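Local coordinates for protein monovalent Na+/H+ antiporter subunit A (Dietzia sp. DQ12-45-1b, PDB 7D3U) that forms subunit A, a large membrane subunit of the Mrp complex, a bacterial sodium/proton antiporter that exchanges sodium ions for protons across the cell membrane, at the interface of chains A and B and the interface of chains A and C. Coordinates in Å, arbitrary orientation; residue numbers count along the deposited sequence, not the author numbering. Chains: chain A, Monovalent Na+/H+ antiporter subunit A; chain B, Monovalent Na+/H+ antiporter subunit G; chain C, Monovalent Na+/H+ antiporter subunit C.

The three contacts join subunit A to two small membrane subunits of the Mrp complex. Contact 1 sets helix 789-812 against helix 68-95 of subunit G. Contacts 2 and 3 both use helix 66-90 of subunit C. Contact 3 lies near its start, and contact 2 lies at its end and just beyond. The C-alpha centres of contacts 2 and 3 are about 31 Å apart. Subunit A touches this helix near both ends, which probably helps fix it. The C-alpha centre of contact 1 lies about 30 Å from that of contact 2 and about 38 Å from that of contact 3. The small subunits appear to dock at separate places.

Contact 1: the interface of chains A and B. Residues chain A 787-791, 794; chain B 83, 86-87.
This is a helix-to-helix contact between subunit A and subunit G of the Mrp antiporter. Helix 789-812 of chain A begins here and meets helix 68-95 of chain B.

Polar contact is made by the phenol of B:Tyr87. Its CG lies anti to the carbonyl carbon (chi1 -85°), and the ring reaches tip first toward the first turn of the A helix. The backbone N of A:Leu791 donates a hydrogen bond to the hydroxyl OH of B:Tyr87, 3.1 Å long and fairly straight (154° at H). The bond gives a partner to an amide in the first turn.

Aromatic contact centres on A:Phe790. The methyl CE of B:Met86 sits over one ring face, 3.4 Å from A:Phe790 CG, in a CH-pi contact. The B:Met86 chain bends at chi2 and chi3 on its way there. A:Val789 CG1 lies over the opposite face, and B:Tyr87 CE1 meets the ring edge at A:Phe790 CD2, 3.6 Å away.

Further apolar contacts lie beside these. A:Leu791 CB lies at the edge of the tyrosine ring, 3.7 Å from B:Tyr87 CE2. B:Ile83 CD1 touches A:Phe794 CB at 3.5 Å.

The site probably helps hold subunit G against subunit A within the complex.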
# COMPACT_ATOMS: atom_id res chain seq x y z
N ASN A 787 49.29 4.46 -15.25
CA ASN A 787 49.40 3.50 -14.17
C ASN A 787 48.37 2.38 -14.23
O ASN A 787 48.48 1.43 -13.46
CB ASN A 787 49.29 4.21 -12.81
CG ASN A 787 49.94 3.43 -11.70
OD1 ASN A 787 50.73 2.52 -11.94
ND2 ASN A 787 49.62 3.78 -10.46
N GLY A 788 47.39 2.48 -15.11
CA GLY A 788 46.43 1.40 -15.29
C GLY A 788 46.85 0.48 -16.41
O GLY A 788 46.01 -0.21 -17.01
N VAL A 789 48.15 0.46 -16.70
CA VAL A 789 48.67 -0.36 -17.79
C VAL A 789 48.47 -1.83 -17.50
O VAL A 789 48.34 -2.65 -18.42
CB VAL A 789 50.15 -0.02 -18.05
CG1 VAL A 789 51.02 -0.50 -16.91
CG2 VAL A 789 50.61 -0.62 -19.36
N PHE A 790 48.44 -2.21 -16.22
CA PHE A 790 48.28 -3.62 -15.87
C PHE A 790 46.89 -4.12 -16.25
O PHE A 790 46.75 -5.19 -16.85
CB PHE A 790 48.54 -3.82 -14.38
CG PHE A 790 49.79 -3.14 -13.90
CD1 PHE A 790 51.01 -3.43 -14.47
CD2 PHE A 790 49.74 -2.23 -12.86
CE1 PHE A 790 52.16 -2.81 -14.03
CE2 PHE A 790 50.88 -1.61 -12.41
CZ PHE A 790 52.09 -1.90 -13.00
N LEU A 791 45.85 -3.36 -15.91
CA LEU A 791 44.50 -3.77 -16.27
C LEU A 791 44.21 -3.53 -17.75
O LEU A 791 43.49 -4.32 -18.36
CB LEU A 791 43.48 -3.04 -15.41
CG LEU A 791 42.05 -3.59 -15.53
CD1 LEU A 791 42.06 -5.09 -15.34
CD2 LEU A 791 41.14 -2.93 -14.51
N PHE A 794 45.79 -6.78 -19.33
CA PHE A 794 45.09 -8.01 -18.97
C PHE A 794 43.69 -8.04 -19.55
O PHE A 794 43.15 -9.11 -19.83
CB PHE A 794 45.04 -8.17 -17.46
CG PHE A 794 44.53 -9.51 -17.00
CD1 PHE A 794 44.93 -10.67 -17.64
CD2 PHE A 794 43.66 -9.61 -15.94
CE1 PHE A 794 44.47 -11.90 -17.23
CE2 PHE A 794 43.19 -10.84 -15.52
CZ PHE A 794 43.60 -11.99 -16.17
N ILE B 83 47.68 -9.16 -10.31
CA ILE B 83 47.18 -7.82 -10.58
C ILE B 83 46.33 -7.30 -9.42
O ILE B 83 46.39 -6.12 -9.08
CB ILE B 83 46.40 -7.81 -11.91
CG1 ILE B 83 47.37 -8.01 -13.07
CG2 ILE B 83 45.64 -6.51 -12.08
CD1 ILE B 83 46.70 -8.10 -14.40
N MET B 86 48.68 -6.18 -6.79
CA MET B 86 49.34 -4.96 -7.25
C MET B 86 48.46 -3.74 -7.03
O MET B 86 48.89 -2.73 -6.46
CB MET B 86 49.72 -5.10 -8.72
CG MET B 86 51.02 -5.83 -8.96
SD MET B 86 51.03 -6.77 -10.49
CE MET B 86 50.33 -5.58 -11.62
N TYR B 87 47.20 -3.83 -7.47
CA TYR B 87 46.32 -2.68 -7.37
C TYR B 87 45.89 -2.42 -5.93
O TYR B 87 45.69 -1.26 -5.56
CB TYR B 87 45.09 -2.86 -8.26
CG TYR B 87 45.34 -2.43 -9.69
CD1 TYR B 87 46.43 -1.64 -10.01
CD2 TYR B 87 44.48 -2.81 -10.70
CE1 TYR B 87 46.66 -1.25 -11.31
CE2 TYR B 87 44.70 -2.42 -12.00
CZ TYR B 87 45.79 -1.64 -12.30
OH TYR B 87 46.01 -1.25 -13.60

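Contact 2: the interface of chains A and C. Residues chain A 756, 759-760, 763-765, 912; chain C 85, 88, 91-92.
Subunit C belongs to the CPA3 antiporter subunit C family. Here the end of its helix 66-90 and the residues just after it pack on helix 739-762 of subunit A, the loop that follows it and the end of helix 890-912.

C:Ile92 can be followed from CB outward. C:Ile92 CB lies 4.0 Å from A:Arg763 CB. At CB the chain branches. CG2 is anti to the backbone N and turns toward the aliphatic stem of A:Arg763, where the model is too tight to interpret distances. CG1 is anti to the carbonyl carbon (chi1 -66°) and runs toward A:Leu760, with CD2 of that leucine 3.7 Å from C:Ile92 CG1. The tip CD1 reaches the same A:Leu760 CD2. C:Ile92 CD1 also lies 3.4 Å from the backbone O of A:Ala759 and 4.0 Å from A:Ala759 CB.

The arginine also reaches the backbone of this residue. A:Arg763 bends at chi3, and its NE donates a hydrogen bond of 3.2 Å to the carbonyl O of C:Ile92. The bond is fairly straight at H (158°). The acceptor lies at the guanidinium edge, in its plane. The donor itself stands above the carbonyl plane, 67° out of it.

Four residues earlier, in the last turn of the helix, C:Val88 spreads its two methyls. C:Val88 CG1 meets A:Val756 CG2 at 3.6 Å. C:Val88 CG2 is anti to the backbone N and rests 3.6 Å from A:Leu760 CG. A:Leu912 CD2 approaches the same methyl.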
# COMPACT_ATOMS: atom_id res chain seq x y z
N VAL A 756 16.36 2.74 -12.42
CA VAL A 756 17.63 3.39 -12.12
C VAL A 756 17.81 4.61 -13.01
O VAL A 756 18.23 5.68 -12.55
CB VAL A 756 18.79 2.39 -12.28
CG1 VAL A 756 20.11 3.13 -12.43
CG2 VAL A 756 18.83 1.45 -11.10
N ALA A 759 15.48 7.32 -11.74
CA ALA A 759 15.90 7.86 -10.46
C ALA A 759 17.09 8.80 -10.62
O ALA A 759 17.11 9.89 -10.04
CB ALA A 759 16.24 6.72 -9.50
N LEU A 760 18.08 8.40 -11.41
CA LEU A 760 19.23 9.27 -11.62
C LEU A 760 18.94 10.41 -12.59
O LEU A 760 19.77 11.31 -12.72
CB LEU A 760 20.43 8.47 -12.09
CG LEU A 760 21.00 7.57 -11.00
CD1 LEU A 760 22.35 7.01 -11.39
CD2 LEU A 760 21.10 8.33 -9.69
N ARG A 763 16.89 12.95 -9.68
CA ARG A 763 17.71 13.56 -8.64
C ARG A 763 19.18 13.36 -8.97
O ARG A 763 19.59 12.27 -9.37
CB ARG A 763 17.40 12.96 -7.26
CG ARG A 763 16.04 13.32 -6.71
CD ARG A 763 16.00 13.16 -5.21
NE ARG A 763 17.11 13.85 -4.56
CZ ARG A 763 17.11 15.15 -4.26
NH1 ARG A 763 16.06 15.90 -4.55
NH2 ARG A 763 18.16 15.69 -3.67
N ARG A 764 19.96 14.42 -8.79
CA ARG A 764 21.40 14.32 -8.98
C ARG A 764 21.99 13.40 -7.92
O ARG A 764 21.80 13.62 -6.72
CB ARG A 764 22.04 15.71 -8.90
CG ARG A 764 22.46 16.29 -10.23
CD ARG A 764 23.58 15.48 -10.87
NE ARG A 764 23.82 15.88 -12.25
CZ ARG A 764 23.30 15.26 -13.31
NH1 ARG A 764 23.57 15.69 -14.53
NH2 ARG A 764 22.50 14.22 -13.14
N ALA A 765 22.70 12.37 -8.37
CA ALA A 765 23.40 11.50 -7.43
C ALA A 765 24.50 12.28 -6.72
O ALA A 765 25.02 13.28 -7.24
CB ALA A 765 24.00 10.30 -8.16
N LEU A 912 25.66 5.19 -12.71
CA LEU A 912 26.27 5.33 -11.40
C LEU A 912 27.77 5.56 -11.46
O LEU A 912 28.33 6.20 -10.56
CB LEU A 912 25.98 4.09 -10.55
CG LEU A 912 24.58 4.00 -9.94
CD1 LEU A 912 24.34 2.62 -9.37
CD2 LEU A 912 24.39 5.07 -8.88
N TYR C 85 18.33 -1.25 -7.18
CA TYR C 85 17.52 -0.04 -7.05
C TYR C 85 17.64 0.57 -5.66
O TYR C 85 17.63 1.80 -5.52
CB TYR C 85 16.06 -0.31 -7.39
CG TYR C 85 15.29 0.98 -7.55
CD1 TYR C 85 15.43 1.77 -8.68
CD2 TYR C 85 14.43 1.42 -6.55
CE1 TYR C 85 14.75 2.95 -8.81
CE2 TYR C 85 13.74 2.61 -6.68
CZ TYR C 85 13.90 3.37 -7.82
OH TYR C 85 13.21 4.55 -7.95
N VAL C 88 20.95 2.51 -5.71
CA VAL C 88 20.85 3.80 -6.39
C VAL C 88 19.94 4.75 -5.63
O VAL C 88 20.07 5.97 -5.78
CB VAL C 88 20.39 3.62 -7.85
CG1 VAL C 88 18.98 3.09 -7.91
CG2 VAL C 88 20.50 4.92 -8.62
N VAL C 91 22.06 6.93 -2.85
CA VAL C 91 23.00 7.99 -3.20
C VAL C 91 22.30 9.18 -3.86
O VAL C 91 22.94 9.95 -4.56
CB VAL C 91 24.13 7.45 -4.10
CG1 VAL C 91 24.94 6.41 -3.35
CG2 VAL C 91 23.55 6.86 -5.38
N ILE C 92 21.00 9.35 -3.64
CA ILE C 92 20.27 10.50 -4.15
C ILE C 92 19.64 11.32 -3.03
O ILE C 92 19.68 12.55 -3.06
CB ILE C 92 19.22 10.09 -5.19
CG1 ILE C 92 19.87 9.52 -6.45
CG2 ILE C 92 18.34 11.27 -5.55
CD1 ILE C 92 18.89 8.86 -7.38

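Contact 3: the interface of chains A and C. Residues chain A 647-648, 733-734, 738; chain C 67, 69-71, 73.
Two flat groups lie loosely beside each other at one margin of this contact. One face of the A:Arg738 guanidinium has C:Phe71 CE1 about 4.0 Å above its plane, toward the rim. One face of the C:Phe71 ring carries the backbone C of C:Leu67, again toward the rim.

The contact is apolar helix packing in the Mrp complex, between the start of helix 66-90 of subunit C, a CPA3 antiporter family member, and helices 646-667 and 729-737 of subunit A, with the residue just after the latter. In this patch no polar pair across the two chains comes close enough for a hydrogen bond.

A:Arg738 also works through its stem. A:Arg738 CD lies 3.6 Å from C:Leu67 CD1, and the two side chains cross at about a right angle.

At the centre is A:Leu734, with CG anti to the carbonyl carbon (chi1 -65°). A:Leu734 CD2 comes down on C:Ala70, 3.3 Å from C:Ala70 CB. A:Leu734 CD1 turns to the branch point of C:Leu73, 3.5 Å from C:Leu73 CG, and these two side chains also cross at about a right angle. An alanine here would remove both methyl branches and would probably loosen the packing on C:Ala70 and C:Leu73.

A:Val733 CG1, anti to the backbone N, meets C:Ala70 CB at 3.6 Å beside the leucine. From helix 646-667, A:Val648 CG2 lies 3.4 Å from the backbone O of C:Gln69. The carboxylate atom A:Asp647 OD2 lies 3.7 Å from C:Leu73 CD2.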
# COMPACT_ATOMS: atom_id res chain seq x y z
N ASP A 647 24.07 -24.57 -11.41
CA ASP A 647 23.61 -23.35 -12.07
C ASP A 647 23.32 -22.25 -11.06
O ASP A 647 23.64 -21.08 -11.30
CB ASP A 647 22.36 -23.66 -12.91
CG ASP A 647 22.08 -22.60 -13.95
OD1 ASP A 647 22.76 -21.56 -13.95
OD2 ASP A 647 21.17 -22.81 -14.78
N VAL A 648 22.74 -22.62 -9.92
CA VAL A 648 22.46 -21.63 -8.89
C VAL A 648 23.76 -21.10 -8.29
O VAL A 648 23.86 -19.91 -7.97
CB VAL A 648 21.54 -22.23 -7.81
CG1 VAL A 648 21.19 -21.18 -6.77
CG2 VAL A 648 20.29 -22.80 -8.44
N VAL A 733 13.33 -26.33 -16.57
CA VAL A 733 12.27 -25.79 -15.72
C VAL A 733 12.19 -24.28 -15.88
O VAL A 733 11.10 -23.69 -15.91
CB VAL A 733 12.49 -26.20 -14.26
CG1 VAL A 733 11.63 -25.36 -13.34
CG2 VAL A 733 12.18 -27.67 -14.07
N LEU A 734 13.35 -23.62 -16.02
CA LEU A 734 13.35 -22.17 -16.11
C LEU A 734 12.88 -21.65 -17.46
O LEU A 734 12.30 -20.56 -17.53
CB LEU A 734 14.75 -21.62 -15.83
CG LEU A 734 15.30 -21.84 -14.42
CD1 LEU A 734 16.74 -21.37 -14.38
CD2 LEU A 734 14.47 -21.11 -13.38
N ARG A 738 8.32 -23.75 -16.44
CA ARG A 738 7.93 -22.51 -15.78
C ARG A 738 8.60 -21.30 -16.44
O ARG A 738 9.32 -20.53 -15.81
CB ARG A 738 8.25 -22.58 -14.29
CG ARG A 738 7.53 -23.70 -13.57
CD ARG A 738 7.81 -23.67 -12.09
NE ARG A 738 6.63 -24.04 -11.31
CZ ARG A 738 5.81 -23.16 -10.75
NH1 ARG A 738 6.03 -21.86 -10.88
NH2 ARG A 738 4.76 -23.58 -10.06
N LEU C 67 13.07 -28.06 -8.80
CA LEU C 67 12.12 -26.95 -8.67
C LEU C 67 12.58 -25.91 -7.66
O LEU C 67 12.52 -24.71 -7.98
CB LEU C 67 10.73 -27.50 -8.33
CG LEU C 67 9.62 -26.45 -8.44
CD1 LEU C 67 9.60 -25.87 -9.84
CD2 LEU C 67 8.28 -27.04 -8.08
N GLN C 69 15.59 -25.28 -6.93
CA GLN C 69 16.75 -24.66 -7.55
C GLN C 69 16.33 -23.59 -8.56
O GLN C 69 16.92 -22.51 -8.60
CB GLN C 69 17.62 -25.72 -8.22
CG GLN C 69 18.30 -26.65 -7.23
CD GLN C 69 19.38 -27.49 -7.86
OE1 GLN C 69 19.72 -28.57 -7.37
NE2 GLN C 69 19.95 -27.00 -8.96
N ALA C 70 15.30 -23.87 -9.35
CA ALA C 70 14.76 -22.83 -10.22
C ALA C 70 14.18 -21.68 -9.41
O ALA C 70 14.30 -20.51 -9.79
CB ALA C 70 13.70 -23.41 -11.15
N PHE C 71 13.54 -22.00 -8.28
CA PHE C 71 12.97 -20.96 -7.43
C PHE C 71 14.05 -20.00 -6.94
O PHE C 71 13.89 -18.78 -7.04
CB PHE C 71 12.25 -21.60 -6.24
CG PHE C 71 10.91 -22.18 -6.59
CD1 PHE C 71 10.46 -22.20 -7.89
CD2 PHE C 71 10.10 -22.71 -5.60
CE1 PHE C 71 9.23 -22.74 -8.21
CE2 PHE C 71 8.87 -23.25 -5.91
CZ PHE C 71 8.44 -23.26 -7.21
N LEU C 73 16.98 -19.64 -8.26
CA LEU C 73 17.59 -19.02 -9.43
C LEU C 73 16.80 -17.81 -9.89
O LEU C 73 17.37 -16.86 -10.43
CB LEU C 73 17.71 -20.05 -10.54
CG LEU C 73 18.43 -19.69 -11.84
CD1 LEU C 73 19.61 -18.80 -11.55
CD2 LEU C 73 18.88 -20.95 -12.55